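Local coordinates for protein isatin hydrolase (Ralstonia solanacearum, PDB 5NMP) that hydrolyses isatin, opening its lactam ring to isatinate, as a manganese-binding member of the cyclase family, at residues A[55-60]-A[66-71]; A[130-135]-A[182-187]; A[121-126]-A[166-171]; A[28-31]-A[35-38]. One frame throughout, in Å; residues are numbered along the deposited sequence.

Contact 1 pairs the two strands of a hairpin, 52-60 with 66-74, that reaches out toward the second subunit; its centre is about 30 Å from that of the chain. Contact 4, about 22 Å from contact 1 between centres, also touches that subunit and comes closer to the metal: the Phe36 side chain is about 11 Å from the bound manganese ion. Contacts 2 and 3 lie away from the metal site, and the second subunit does not touch them. Their segments alternate along the chain and they touch directly, Phe131 CD2 lying 3.9 Å from Trp125 CZ2. Contacts 1 and 2 sit on opposite sides of the chain's centre, about 48 Å apart between centres.

Contact 1: residues A[55-60]-A[66-71]; sequences RISHYD and WYWNNF
Ile56 leans on the Trp68 indole. Ile56 CB passes 3.3 Å from Trp68 O, the oxygen that also takes an in-plane hydrogen bond from Ile56 N at 2.9 Å. Ile56 CG2 points to the indole nitrogen, 3.5 Å from Trp68 NE1, while CG1 runs past the Asn70 amide. The chain is extended (chi2 179°), which carries CD1 out over the indole: Ile56 CD1 stands 3.9 Å from the centroid of the Trp68 five-membered ring, only 3° off the normal, a CH-pi contact. Ile56 CD1 also lies 3.4 Å from Asn70 OD1, which accepts a hydrogen bond from Gln49 N of the second subunit. Ile56 and Ser57 both face Trp68, a classic beta bulge in this antiparallel hairpin.

At the turn end, Trp66 O is gripped from opposite faces of its plane, by Ser57 OG at 3.2 Å and by Tyr59 N at 3.0 Å. On the face of Arg55, His58 and Tyr67, the His58 ring turns its edge to the Tyr67 face in an offset edge-to-face pair, planes 88° apart. The His58 ring itself lies between Tyr59 and the Arg55 guanidinium, one over each face. Tyr67 CB in turn sits over the Tyr59 ring.

Tyr59 OH hydrogen-bonds to Ala85 O of the second subunit, and Tyr67 OH to Gly252 O of the same subunit. The aromatic cluster thus combines ring packing within the hairpin with hydroxyls that help join the dimer.

Contact 2: residues A[130-135]-A[182-187]; sequences DFLQAW and VEWLIG
Leu132 and Trp184 carry most of this helix-helix contact, which is mainly apolar. Leu132 CB lies 3.8 Å from Trp184 CZ3, meeting the indole obliquely as the two side chains slide past each other in opposite directions. Further out, Leu132 CD1 serves two partners: it is 3.8 Å from Trp184 CE3 and 3.9 Å from Leu185 CD2. The two leucines cross at about a right angle. Trp184 holds its ring beside its own carbonyl carbon (chi1 -174°), and from there the six-membered part of the indole reaches the other helix. The extended Gln133 side chain adds a further carbon contact, Gln133 CG lying 4.0 Å from Trp184 CZ2.

The polar fringe is looser. The Gln133 amide stands perpendicular to the indole, with Gln133 NE2 4.0 Å from Trp184 NE1. Both nitrogens are donors, and no hydrogen bond joins the two segments.

As for the backbones, the axes of 130-135 and 182-187 approach to 11.1 Å and run 45° apart, a wide separation bridged by the large side chains.

Trp184 also touches Val129 and Glu136, just before and just after 130-135 in the same helix. Helix 129-139 sets Phe131 and Trp135 against strand 107-114 of the main sheet, whereas helix 179-187 packs Val182 and Ile186 on Leu218 of helix 214-221.

Contact 3: residues A[121-126]-A[166-171]; sequences ENEDWL and NIREDG
The Arg168 guanidinium and the Glu123 carboxylate are turned only 22° from each other, and Glu123 OE1 lies at the guanidinium edge, close to its plane. The approach is nevertheless distant: OE1 of Glu123 is 3.9 Å from Arg168 NH1, a long salt bridge. Asp124 comes to the same group obliquely, its carboxylate steeply tilted at 79° to the guanidinium. Asp124 OD1 remains 4.0 Å from Arg168 NH2, beyond a salt bridge. The Asn166 amide also crosses the Glu123 carboxylate at a steep angle, and its ND2 donates a weak hydrogen bond of 3.4 Å to Glu123 OE1.

The extended Glu123 side chain spans the separation from one side, and Arg168 comes from the other. Both acids belong to a type I turn from Asn122 to Trp125, in which Asn122 OD1 accepts from Asp124 N at 2.9 Å, an Asx turn. Arg168 starts another type I turn, closed by Gly171, at the tip of the small ribbon formed by 167-168 and 171-172.

Stronger partners sit just outside. Glu123 OE2 forms a salt bridge with Arg157, while Asp124 OD1 is hydrogen-bonded to His173 ND1 and Asn166 ND2 to His173 O. The direct link across the segments is therefore one weak hydrogen bond and a long salt bridge, probably helped by the nearby charge of Asp124, and His173 ties the two sides together more firmly.

Contact 4: residues A[28-31]-A[35-38]; sequences LTQT and SFPT
Gln30 and Phe36 meet within the long connection that follows strand 24-27 and leads to the hairpin strand 52-60, in the neighbourhood of the manganese site. Gln30 CB is 3.6 Å from Phe36 CE2, the nearest pair between the segments. Gln30 CG follows at 3.9 Å from Phe36 CE2. The glutamine chain then bends at chi2 (-88°), which takes the amide away from the phenyl and leaves the aliphatic part to do the touching; amide and ring planes are 71° apart. The two side chains cross at about a right angle, and the approach to the phenyl is oblique. Phe36 directs its ring toward 28-31 with CG opposite its own backbone N (chi1 -167°). Phe36 CD2 also comes 3.9 Å from Thr31 O, while Pro37 CD rests over one face of the ring.

Strand 24-27 is an outermost strand of the mixed sheet of nine strands within this chain, and the sheet also holds strand 80-82, with the metal ligands His80 and Asp82; His76 completes the protein ligands seen here. The Phe36 side chain is about 7 Å from that of His80 and about 11 Å from the bound manganese. Gln228, seen as a manganese ligand for this protein but not bound to the ion of this chain, has its side chain about 8 Å from that of Phe36.

Next to the contact, Gln30 N is hydrogen-bonded to Thr79 OG1, one residue before His80. Pro37 packs on Ala161 and Phe164 of helix 161-165, and Thr31 packs on Lys249 of the second subunit.

Contact 1: residues A[55-60]-A[66-71]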
loop_
_atom_site.group_PDB
_atom_site.type_symbol
_atom_site.label_atom_id
_atom_site.label_comp_id
_atom_site.label_asym_id
_atom_site.label_seq_id
_atom_site.Cartn_x
_atom_site.Cartn_y
_atom_site.Cartn_z
ATOM N N ARG A 55 14.862 -11.810 11.283
ATOM C CA ARG A 55 13.798 -12.422 12.061
ATOM C C ARG A 55 13.880 -12.024 13.535
ATOM O O ARG A 55 14.965 -11.988 14.122
ATOM C CB ARG A 55 13.863 -13.944 11.910
ATOM C CG ARG A 55 12.708 -14.694 12.534
ATOM C CD ARG A 55 12.937 -16.194 12.464
ATOM N NE ARG A 55 12.779 -16.724 11.113
ATOM C CZ ARG A 55 12.865 -18.015 10.804
ATOM N NH1 ARG A 55 13.112 -18.908 11.752
ATOM N NH2 ARG A 55 12.706 -18.414 9.549
ATOM N N ILE A 56 12.729 -11.714 14.127
ATOM C CA ILE A 56 12.663 -11.393 15.549
ATOM C C ILE A 56 12.346 -12.647 16.365
ATOM O O ILE A 56 12.995 -12.930 17.373
ATOM C CB ILE A 56 11.602 -10.312 15.849
ATOM C CG1 ILE A 56 11.771 -9.111 14.919
ATOM C CG2 ILE A 56 11.680 -9.872 17.301
ATOM C CD1 ILE A 56 10.747 -8.018 15.149
ATOM N N SER A 57 11.338 -13.393 15.921
ATOM C CA SER A 57 10.962 -14.647 16.561
ATOM C C SER A 57 10.221 -15.549 15.576
ATOM O O SER A 57 9.662 -15.070 14.590
ATOM C CB SER A 57 10.095 -14.388 17.794
ATOM O OG SER A 57 8.818 -13.898 17.423
ATOM N N HIS A 58 10.222 -16.851 15.846
ATOM C CA HIS A 58 9.565 -17.819 14.975
ATOM C C HIS A 58 8.922 -18.926 15.805
ATOM O O HIS A 58 9.339 -20.085 15.743
ATOM C CB HIS A 58 10.567 -18.409 13.977
ATOM C CG HIS A 58 9.947 -19.288 12.934
ATOM N ND1 HIS A 58 9.044 -18.819 12.005
ATOM C CD2 HIS A 58 10.107 -20.606 12.670
ATOM C CE1 HIS A 58 8.671 -19.811 11.215
ATOM N NE2 HIS A 58 9.303 -20.906 11.597
ATOM N N TYR A 59 7.907 -18.549 16.581
ATOM C CA TYR A 59 7.216 -19.461 17.492
ATOM C C TYR A 59 8.210 -20.208 18.382
ATOM O O TYR A 59 8.097 -21.419 18.573
ATOM C CB TYR A 59 6.354 -20.462 16.714
ATOM C CG TYR A 59 5.754 -19.921 15.431
ATOM C CD1 TYR A 59 4.664 -19.060 15.456
ATOM C CD2 TYR A 59 6.270 -20.287 14.193
ATOM C CE1 TYR A 59 4.111 -18.571 14.283
ATOM C CE2 TYR A 59 5.725 -19.804 13.017
ATOM C CZ TYR A 59 4.646 -18.947 13.067
ATOM O OH TYR A 59 4.105 -18.464 11.897
ATOM N N ASP A 60 9.186 -19.480 18.917
ATOM C CA ASP A 60 10.247 -20.085 19.713
ATOM C C ASP A 60 10.533 -19.283 20.979
ATOM O O ASP A 60 9.705 -18.492 21.418
ATOM C CB ASP A 60 11.522 -20.228 18.879
ATOM C CG ASP A 60 11.873 -18.961 18.119
ATOM O OD1 ASP A 60 11.435 -17.865 18.531
ATOM O OD2 ASP A 60 12.595 -19.063 17.105
ATOM N N TRP A 66 4.233 -16.301 18.423
ATOM C CA TRP A 66 4.189 -15.397 17.280
ATOM C C TRP A 66 5.449 -15.422 16.416
ATOM O O TRP A 66 6.490 -15.951 16.811
ATOM C CB TRP A 66 3.922 -13.967 17.755
ATOM C CG TRP A 66 4.878 -13.490 18.802
ATOM C CD1 TRP A 66 6.041 -12.805 18.601
ATOM C CD2 TRP A 66 4.754 -13.662 20.219
ATOM N NE1 TRP A 66 6.647 -12.538 19.804
ATOM C CE2 TRP A 66 5.878 -13.054 20.813
ATOM C CE3 TRP A 66 3.801 -14.270 21.044
ATOM C CZ2 TRP A 66 6.075 -13.039 22.194
ATOM C CZ3 TRP A 66 3.999 -14.253 22.414
ATOM C CH2 TRP A 66 5.127 -13.642 22.975
ATOM N N TYR A 67 5.329 -14.839 15.228
ATOM C CA TYR A 67 6.424 -14.742 14.270
ATOM C C TYR A 67 6.373 -13.387 13.578
ATOM O O TYR A 67 5.310 -12.967 13.129
ATOM C CB TYR A 67 6.341 -15.878 13.245
ATOM C CG TYR A 67 6.961 -15.562 11.899
ATOM C CD1 TYR A 67 8.338 -15.445 11.753
ATOM C CD2 TYR A 67 6.166 -15.398 10.770
ATOM C CE1 TYR A 67 8.907 -15.160 10.525
ATOM C CE2 TYR A 67 6.725 -15.116 9.538
ATOM C CZ TYR A 67 8.098 -14.998 9.421
ATOM O OH TYR A 67 8.663 -14.716 8.198
ATOM N N TRP A 68 7.513 -12.703 13.508
ATOM C CA TRP A 68 7.594 -11.391 12.857
ATOM C C TRP A 68 9.037 -10.952 12.600
ATOM O O TRP A 68 9.974 -11.476 13.204
ATOM C CB TRP A 68 6.863 -10.316 13.679
ATOM C CG TRP A 68 7.301 -10.180 15.118
ATOM C CD1 TRP A 68 8.070 -11.050 15.836
ATOM C CD2 TRP A 68 6.986 -9.100 16.008
ATOM N NE1 TRP A 68 8.251 -10.582 17.114
ATOM C CE2 TRP A 68 7.598 -9.386 17.245
ATOM C CE3 TRP A 68 6.248 -7.920 15.877
ATOM C CZ2 TRP A 68 7.494 -8.536 18.343
ATOM C CZ3 TRP A 68 6.147 -7.077 16.971
ATOM C CH2 TRP A 68 6.766 -7.390 18.187
ATOM N N ASN A 69 9.199 -9.983 11.702
ATOM C CA ASN A 69 10.522 -9.532 11.267
ATOM C C ASN A 69 10.745 -8.033 11.439
ATOM O O ASN A 69 9.794 -7.260 11.554
ATOM C CB ASN A 69 10.748 -9.887 9.790
ATOM C CG ASN A 69 10.538 -11.362 9.497
ATOM O OD1 ASN A 69 11.453 -12.172 9.642
ATOM N ND2 ASN A 69 9.335 -11.712 9.062
ATOM N N ASN A 70 12.016 -7.638 11.457
ATOM C CA ASN A 70 12.413 -6.254 11.212
ATOM C C ASN A 70 12.992 -6.161 9.806
ATOM O O ASN A 70 13.578 -7.127 9.319
ATOM C CB ASN A 70 13.446 -5.777 12.233
ATOM C CG ASN A 70 12.857 -5.554 13.606
ATOM O OD1 ASN A 70 11.725 -5.089 13.743
ATOM N ND2 ASN A 70 13.627 -5.877 14.636
ATOM N N PHE A 71 12.836 -5.017 9.145
ATOM C CA PHE A 71 13.447 -4.850 7.829
ATOM C C PHE A 71 13.986 -3.444 7.598
ATOM O O PHE A 71 13.626 -2.494 8.296
ATOM C CB PHE A 71 12.455 -5.218 6.714
ATOM C CG PHE A 71 11.308 -4.254 6.560
ATOM C CD1 PHE A 71 11.344 -3.261 5.589
ATOM C CD2 PHE A 71 10.181 -4.356 7.363
ATOM C CE1 PHE A 71 10.287 -2.381 5.434
ATOM C CE2 PHE A 71 9.119 -3.478 7.213
ATOM C CZ PHE A 71 9.173 -2.489 6.248
#

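Contact 2: residues A[130-135]-A[182-187]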
loop_
_atom_site.group_PDB
_atom_site.type_symbol
_atom_site.label_atom_id
_atom_site.label_comp_id
_atom_site.label_asym_id
_atom_site.label_seq_id
_atom_site.Cartn_x
_atom_site.Cartn_y
_atom_site.Cartn_z
ATOM N N ASP A 130 5.561 9.212 -32.321
ATOM C CA ASP A 130 5.013 8.476 -33.454
ATOM C C ASP A 130 4.428 7.141 -33.014
ATOM O O ASP A 130 3.333 6.767 -33.433
ATOM C CB ASP A 130 6.086 8.255 -34.522
ATOM C CG ASP A 130 6.582 9.554 -35.126
ATOM O OD1 ASP A 130 6.575 10.580 -34.413
ATOM O OD2 ASP A 130 6.975 9.551 -36.313
ATOM N N PHE A 131 5.158 6.432 -32.159
ATOM C CA PHE A 131 4.704 5.140 -31.657
ATOM C C PHE A 131 3.455 5.295 -30.797
ATOM O O PHE A 131 2.541 4.472 -30.867
ATOM C CB PHE A 131 5.814 4.451 -30.860
ATOM C CG PHE A 131 5.504 3.024 -30.491
ATOM C CD1 PHE A 131 4.859 2.723 -29.298
ATOM C CD2 PHE A 131 5.866 1.983 -31.331
ATOM C CE1 PHE A 131 4.576 1.412 -28.954
ATOM C CE2 PHE A 131 5.587 0.668 -30.994
ATOM C CZ PHE A 131 4.942 0.381 -29.803
ATOM N N LEU A 132 3.418 6.347 -29.986
ATOM C CA LEU A 132 2.262 6.608 -29.137
ATOM C C LEU A 132 1.021 6.954 -29.965
ATOM O O LEU A 132 -0.080 6.490 -29.667
ATOM C CB LEU A 132 2.569 7.731 -28.145
ATOM C CG LEU A 132 3.529 7.380 -27.004
ATOM C CD1 LEU A 132 3.917 8.623 -26.222
ATOM C CD2 LEU A 132 2.921 6.327 -26.077
ATOM N N GLN A 133 1.202 7.762 -31.006
ATOM C CA GLN A 133 0.087 8.166 -31.862
ATOM C C GLN A 133 -0.454 7.003 -32.690
ATOM O O GLN A 133 -1.634 6.980 -33.043
ATOM C CB GLN A 133 0.508 9.313 -32.782
ATOM C CG GLN A 133 0.660 10.648 -32.072
ATOM C CD GLN A 133 1.101 11.762 -33.003
ATOM O OE1 GLN A 133 1.805 11.526 -33.987
ATOM N NE2 GLN A 133 0.684 12.986 -32.699
ATOM N N ALA A 134 0.411 6.045 -33.006
ATOM C CA ALA A 134 -0.012 4.844 -33.715
ATOM C C ALA A 134 -0.825 3.947 -32.788
ATOM O O ALA A 134 -1.763 3.275 -33.218
ATOM C CB ALA A 134 1.189 4.094 -34.263
ATOM N N TRP A 135 -0.451 3.946 -31.511
ATOM C CA TRP A 135 -1.160 3.184 -30.488
ATOM C C TRP A 135 -2.595 3.680 -30.350
ATOM O O TRP A 135 -3.529 2.882 -30.257
ATOM C CB TRP A 135 -0.425 3.283 -29.148
ATOM C CG TRP A 135 -1.038 2.480 -28.037
ATOM C CD1 TRP A 135 -0.712 1.206 -27.668
ATOM C CD2 TRP A 135 -2.073 2.903 -27.138
ATOM N NE1 TRP A 135 -1.482 0.808 -26.602
ATOM C CE2 TRP A 135 -2.327 1.831 -26.258
ATOM C CE3 TRP A 135 -2.814 4.081 -26.995
ATOM C CZ2 TRP A 135 -3.287 1.904 -25.250
ATOM C CZ3 TRP A 135 -3.768 4.150 -25.995
ATOM C CH2 TRP A 135 -3.995 3.069 -25.136
ATOM N N VAL A 182 7.705 12.479 -23.581
ATOM C CA VAL A 182 7.371 12.936 -22.240
ATOM C C VAL A 182 6.606 14.258 -22.305
ATOM O O VAL A 182 5.595 14.430 -21.624
ATOM C CB VAL A 182 8.636 13.100 -21.370
ATOM C CG1 VAL A 182 8.282 13.680 -20.008
ATOM C CG2 VAL A 182 9.343 11.761 -21.207
ATOM N N GLU A 183 7.083 15.180 -23.138
ATOM C CA GLU A 183 6.413 16.466 -23.327
ATOM C C GLU A 183 4.998 16.295 -23.882
ATOM O O GLU A 183 4.070 16.983 -23.458
ATOM C CB GLU A 183 7.234 17.367 -24.255
ATOM C CG GLU A 183 8.515 17.895 -23.633
ATOM C CD GLU A 183 9.393 18.642 -24.624
ATOM O OE1 GLU A 183 9.155 18.531 -25.848
ATOM O OE2 GLU A 183 10.326 19.340 -24.174
ATOM N N TRP A 184 4.840 15.372 -24.826
ATOM C CA TRP A 184 3.545 15.107 -25.447
ATOM C C TRP A 184 2.556 14.509 -24.447
ATOM O O TRP A 184 1.405 14.939 -24.369
ATOM C CB TRP A 184 3.720 14.171 -26.648
ATOM C CG TRP A 184 2.477 13.942 -27.450
ATOM C CD1 TRP A 184 1.949 14.771 -28.395
ATOM C CD2 TRP A 184 1.618 12.797 -27.397
ATOM N NE1 TRP A 184 0.810 14.220 -28.929
ATOM C CE2 TRP A 184 0.583 13.008 -28.333
ATOM C CE3 TRP A 184 1.619 11.618 -26.647
ATOM C CZ2 TRP A 184 -0.439 12.084 -28.538
ATOM C CZ3 TRP A 184 0.603 10.700 -26.852
ATOM C CH2 TRP A 184 -0.413 10.940 -27.790
ATOM N N LEU A 185 3.012 13.521 -23.682
ATOM C CA LEU A 185 2.176 12.879 -22.672
ATOM C C LEU A 185 1.668 13.870 -21.627
ATOM O O LEU A 185 0.519 13.792 -21.192
ATOM C CB LEU A 185 2.943 11.749 -21.980
ATOM C CG LEU A 185 3.117 10.460 -22.782
ATOM C CD1 LEU A 185 3.855 9.419 -21.962
ATOM C CD2 LEU A 185 1.765 9.926 -23.234
ATOM N N ILE A 186 2.525 14.802 -21.227
ATOM C CA ILE A 186 2.148 15.788 -20.224
ATOM C C ILE A 186 1.283 16.894 -20.821
ATOM O O ILE A 186 0.195 17.180 -20.322
ATOM C CB ILE A 186 3.385 16.417 -19.563
ATOM C CG1 ILE A 186 4.175 15.355 -18.801
ATOM C CG2 ILE A 186 2.977 17.541 -18.626
ATOM C CD1 ILE A 186 5.494 15.857 -18.241
ATOM N N GLY A 187 1.770 17.504 -21.898
ATOM C CA GLY A 187 1.136 18.676 -22.477
ATOM C C GLY A 187 -0.076 18.436 -23.358
ATOM O O GLY A 187 -1.002 19.244 -23.373
#

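Contact 3: residues A[121-126]-A[166-171]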
loop_
_atom_site.group_PDB
_atom_site.type_symbol
_atom_site.label_atom_id
_atom_site.label_comp_id
_atom_site.label_asym_id
_atom_site.label_seq_id
_atom_site.Cartn_x
_atom_site.Cartn_y
_atom_site.Cartn_z
ATOM N N GLU A 121 14.534 -6.731 -29.202
ATOM C CA GLU A 121 15.536 -6.584 -30.253
ATOM C C GLU A 121 16.423 -5.360 -30.049
ATOM O O GLU A 121 17.364 -5.137 -30.810
ATOM C CB GLU A 121 14.859 -6.511 -31.624
ATOM C CG GLU A 121 14.228 -7.817 -32.060
ATOM C CD GLU A 121 15.215 -8.972 -32.033
ATOM O OE1 GLU A 121 16.327 -8.823 -32.587
ATOM O OE2 GLU A 121 14.881 -10.025 -31.448
ATOM N N ASN A 122 16.117 -4.570 -29.025
ATOM C CA ASN A 122 16.913 -3.391 -28.700
ATOM C C ASN A 122 16.695 -2.955 -27.256
ATOM O O ASN A 122 15.635 -2.442 -26.904
ATOM C CB ASN A 122 16.587 -2.238 -29.648
ATOM C CG ASN A 122 17.423 -0.999 -29.372
ATOM O OD1 ASN A 122 18.431 -1.057 -28.666
ATOM N ND2 ASN A 122 17.009 0.129 -29.939
ATOM N N GLU A 123 17.712 -3.150 -26.427
ATOM C CA GLU A 123 17.619 -2.816 -25.015
ATOM C C GLU A 123 17.667 -1.304 -24.780
ATOM O O GLU A 123 17.401 -0.831 -23.674
ATOM C CB GLU A 123 18.735 -3.522 -24.243
ATOM C CG GLU A 123 18.611 -5.041 -24.273
ATOM C CD GLU A 123 19.870 -5.753 -23.818
ATOM O OE1 GLU A 123 20.983 -5.263 -24.113
ATOM O OE2 GLU A 123 19.744 -6.808 -23.163
ATOM N N ASP A 124 17.992 -0.549 -25.824
ATOM C CA ASP A 124 18.042 0.909 -25.724
ATOM C C ASP A 124 16.897 1.562 -26.484
ATOM O O ASP A 124 16.934 2.760 -26.773
ATOM C CB ASP A 124 19.375 1.437 -26.243
ATOM C CG ASP A 124 20.511 1.176 -25.283
ATOM O OD1 ASP A 124 21.533 0.595 -25.707
ATOM O OD2 ASP A 124 20.382 1.559 -24.101
ATOM N N TRP A 125 15.881 0.762 -26.800
ATOM C CA TRP A 125 14.741 1.217 -27.590
ATOM C C TRP A 125 14.035 2.406 -26.943
ATOM O O TRP A 125 13.836 2.442 -25.729
ATOM C CB TRP A 125 13.759 0.063 -27.792
ATOM C CG TRP A 125 12.672 0.342 -28.780
ATOM C CD1 TRP A 125 12.732 0.178 -30.132
ATOM C CD2 TRP A 125 11.353 0.820 -28.491
ATOM N NE1 TRP A 125 11.533 0.530 -30.704
ATOM C CE2 TRP A 125 10.670 0.929 -29.718
ATOM C CE3 TRP A 125 10.686 1.171 -27.312
ATOM C CZ2 TRP A 125 9.353 1.371 -29.802
ATOM C CZ3 TRP A 125 9.378 1.611 -27.398
ATOM C CH2 TRP A 125 8.725 1.708 -28.634
ATOM N N LEU A 126 13.658 3.377 -27.766
ATOM C CA LEU A 126 13.049 4.602 -27.271
ATOM C C LEU A 126 11.588 4.726 -27.681
ATOM O O LEU A 126 11.248 4.613 -28.860
ATOM C CB LEU A 126 13.834 5.818 -27.766
ATOM C CG LEU A 126 15.303 5.868 -27.351
ATOM C CD1 LEU A 126 15.993 7.086 -27.938
ATOM C CD2 LEU A 126 15.424 5.856 -25.834
ATOM N N ASN A 166 21.425 -4.208 -16.160
ATOM C CA ASN A 166 22.030 -4.161 -17.493
ATOM C C ASN A 166 23.009 -3.010 -17.676
ATOM O O ASN A 166 22.783 -2.106 -18.478
ATOM C CB ASN A 166 20.952 -4.078 -18.570
ATOM C CG ASN A 166 21.474 -4.464 -19.939
ATOM O OD1 ASN A 166 22.359 -5.310 -20.056
ATOM N ND2 ASN A 166 20.938 -3.840 -20.980
ATOM N N ILE A 167 24.111 -3.069 -16.941
ATOM C CA ILE A 167 25.068 -1.977 -16.898
ATOM C C ILE A 167 26.373 -2.312 -17.615
ATOM O O ILE A 167 26.962 -3.374 -17.403
ATOM C CB ILE A 167 25.353 -1.580 -15.437
ATOM C CG1 ILE A 167 24.181 -0.750 -14.904
ATOM C CG2 ILE A 167 26.664 -0.816 -15.315
ATOM C CD1 ILE A 167 24.347 -0.284 -13.487
ATOM N N ARG A 168 26.800 -1.398 -18.483
ATOM C CA ARG A 168 28.081 -1.510 -19.168
ATOM C C ARG A 168 28.993 -0.362 -18.731
ATOM O O ARG A 168 28.697 0.323 -17.752
ATOM C CB ARG A 168 27.877 -1.519 -20.683
ATOM C CG ARG A 168 26.922 -2.614 -21.146
ATOM C CD ARG A 168 27.181 -3.038 -22.583
ATOM N NE ARG A 168 26.284 -2.387 -23.534
ATOM C CZ ARG A 168 25.053 -2.808 -23.806
ATOM N NH1 ARG A 168 24.564 -3.878 -23.189
ATOM N NH2 ARG A 168 24.306 -2.157 -24.689
ATOM N N GLU A 169 30.096 -0.147 -19.442
ATOM C CA GLU A 169 31.080 0.843 -19.007
ATOM C C GLU A 169 30.558 2.278 -19.131
ATOM O O GLU A 169 31.098 3.201 -18.516
ATOM C CB GLU A 169 32.387 0.678 -19.796
ATOM C CG GLU A 169 32.708 1.798 -20.780
ATOM C CD GLU A 169 31.850 1.750 -22.030
ATOM O OE1 GLU A 169 31.109 0.757 -22.209
ATOM O OE2 GLU A 169 31.918 2.708 -22.832
ATOM N N ASP A 170 29.504 2.462 -19.918
ATOM C CA ASP A 170 28.934 3.789 -20.114
ATOM C C ASP A 170 27.526 3.888 -19.526
ATOM O O ASP A 170 26.668 4.591 -20.059
ATOM C CB ASP A 170 28.915 4.154 -21.601
ATOM C CG ASP A 170 28.100 3.179 -22.437
ATOM O OD1 ASP A 170 27.935 2.012 -22.016
ATOM O OD2 ASP A 170 27.629 3.583 -23.522
ATOM N N GLY A 171 27.297 3.181 -18.425
ATOM C CA GLY A 171 26.032 3.264 -17.721
ATOM C C GLY A 171 25.054 2.152 -18.048
ATOM O O GLY A 171 25.412 1.152 -18.668
#

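Contact 4: residues A[28-31]-A[35-38]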
loop_
_atom_site.group_PDB
_atom_site.type_symbol
_atom_site.label_atom_id
_atom_site.label_comp_id
_atom_site.label_asym_id
_atom_site.label_seq_id
_atom_site.Cartn_x
_atom_site.Cartn_y
_atom_site.Cartn_z
ATOM N N LEU A 28 0.618 -6.374 -9.470
ATOM C CA LEU A 28 1.663 -5.843 -10.340
ATOM C C LEU A 28 2.975 -5.642 -9.592
ATOM O O LEU A 28 3.877 -4.964 -10.077
ATOM C CB LEU A 28 1.220 -4.517 -10.958
ATOM C CG LEU A 28 -0.141 -4.509 -11.650
ATOM C CD1 LEU A 28 -0.394 -3.159 -12.306
ATOM C CD2 LEU A 28 -0.233 -5.634 -12.667
ATOM N N THR A 29 3.079 -6.246 -8.415
ATOM C CA THR A 29 4.198 -5.984 -7.519
ATOM C C THR A 29 5.224 -7.120 -7.501
ATOM O O THR A 29 4.862 -8.299 -7.471
ATOM C CB THR A 29 3.688 -5.732 -6.086
ATOM O OG1 THR A 29 2.630 -4.766 -6.123
ATOM C CG2 THR A 29 4.801 -5.218 -5.192
ATOM N N GLN A 30 6.503 -6.753 -7.533
ATOM C CA GLN A 30 7.591 -7.706 -7.350
ATOM C C GLN A 30 7.750 -8.040 -5.867
ATOM O O GLN A 30 7.303 -7.282 -5.006
ATOM C CB GLN A 30 8.905 -7.144 -7.904
ATOM C CG GLN A 30 8.935 -6.939 -9.414
ATOM C CD GLN A 30 9.392 -8.176 -10.169
ATOM O OE1 GLN A 30 9.336 -9.290 -9.651
ATOM N NE2 GLN A 30 9.856 -7.981 -11.398
ATOM N N THR A 31 8.395 -9.162 -5.567
ATOM C CA THR A 31 8.590 -9.577 -4.181
ATOM C C THR A 31 9.826 -8.939 -3.548
ATOM O O THR A 31 10.940 -9.083 -4.056
ATOM C CB THR A 31 8.706 -11.112 -4.069
ATOM O OG1 THR A 31 7.437 -11.705 -4.361
ATOM C CG2 THR A 31 9.123 -11.517 -2.666
ATOM N N SER A 35 17.480 -10.621 -2.442
ATOM C CA SER A 35 18.054 -10.965 -3.736
ATOM C C SER A 35 17.574 -10.024 -4.837
ATOM O O SER A 35 18.044 -10.099 -5.975
ATOM C CB SER A 35 17.719 -12.410 -4.103
ATOM O OG SER A 35 16.321 -12.592 -4.230
ATOM N N PHE A 36 16.641 -9.138 -4.503
ATOM C CA PHE A 36 16.129 -8.193 -5.489
ATOM C C PHE A 36 17.193 -7.165 -5.860
ATOM O O PHE A 36 17.867 -6.630 -4.980
ATOM C CB PHE A 36 14.881 -7.479 -4.976
ATOM C CG PHE A 36 14.150 -6.729 -6.047
ATOM C CD1 PHE A 36 14.503 -5.427 -6.366
ATOM C CD2 PHE A 36 13.133 -7.337 -6.764
ATOM C CE1 PHE A 36 13.849 -4.741 -7.366
ATOM C CE2 PHE A 36 12.470 -6.654 -7.763
ATOM C CZ PHE A 36 12.829 -5.353 -8.064
ATOM N N PRO A 37 17.338 -6.882 -7.167
ATOM C CA PRO A 37 18.357 -5.959 -7.681
ATOM C C PRO A 37 18.365 -4.607 -6.972
ATOM O O PRO A 37 17.315 -3.992 -6.781
ATOM C CB PRO A 37 17.966 -5.795 -9.152
ATOM C CG PRO A 37 17.275 -7.055 -9.493
ATOM C CD PRO A 37 16.530 -7.463 -8.257
ATOM N N THR A 38 19.553 -4.162 -6.579
ATOM C CA THR A 38 19.704 -2.883 -5.901
ATOM C C THR A 38 20.409 -1.883 -6.810
ATOM O O THR A 38 21.471 -2.169 -7.363
ATOM C CB THR A 38 20.490 -3.030 -4.586
ATOM O OG1 THR A 38 19.831 -3.979 -3.739
ATOM C CG2 THR A 38 20.577 -1.695 -3.862
#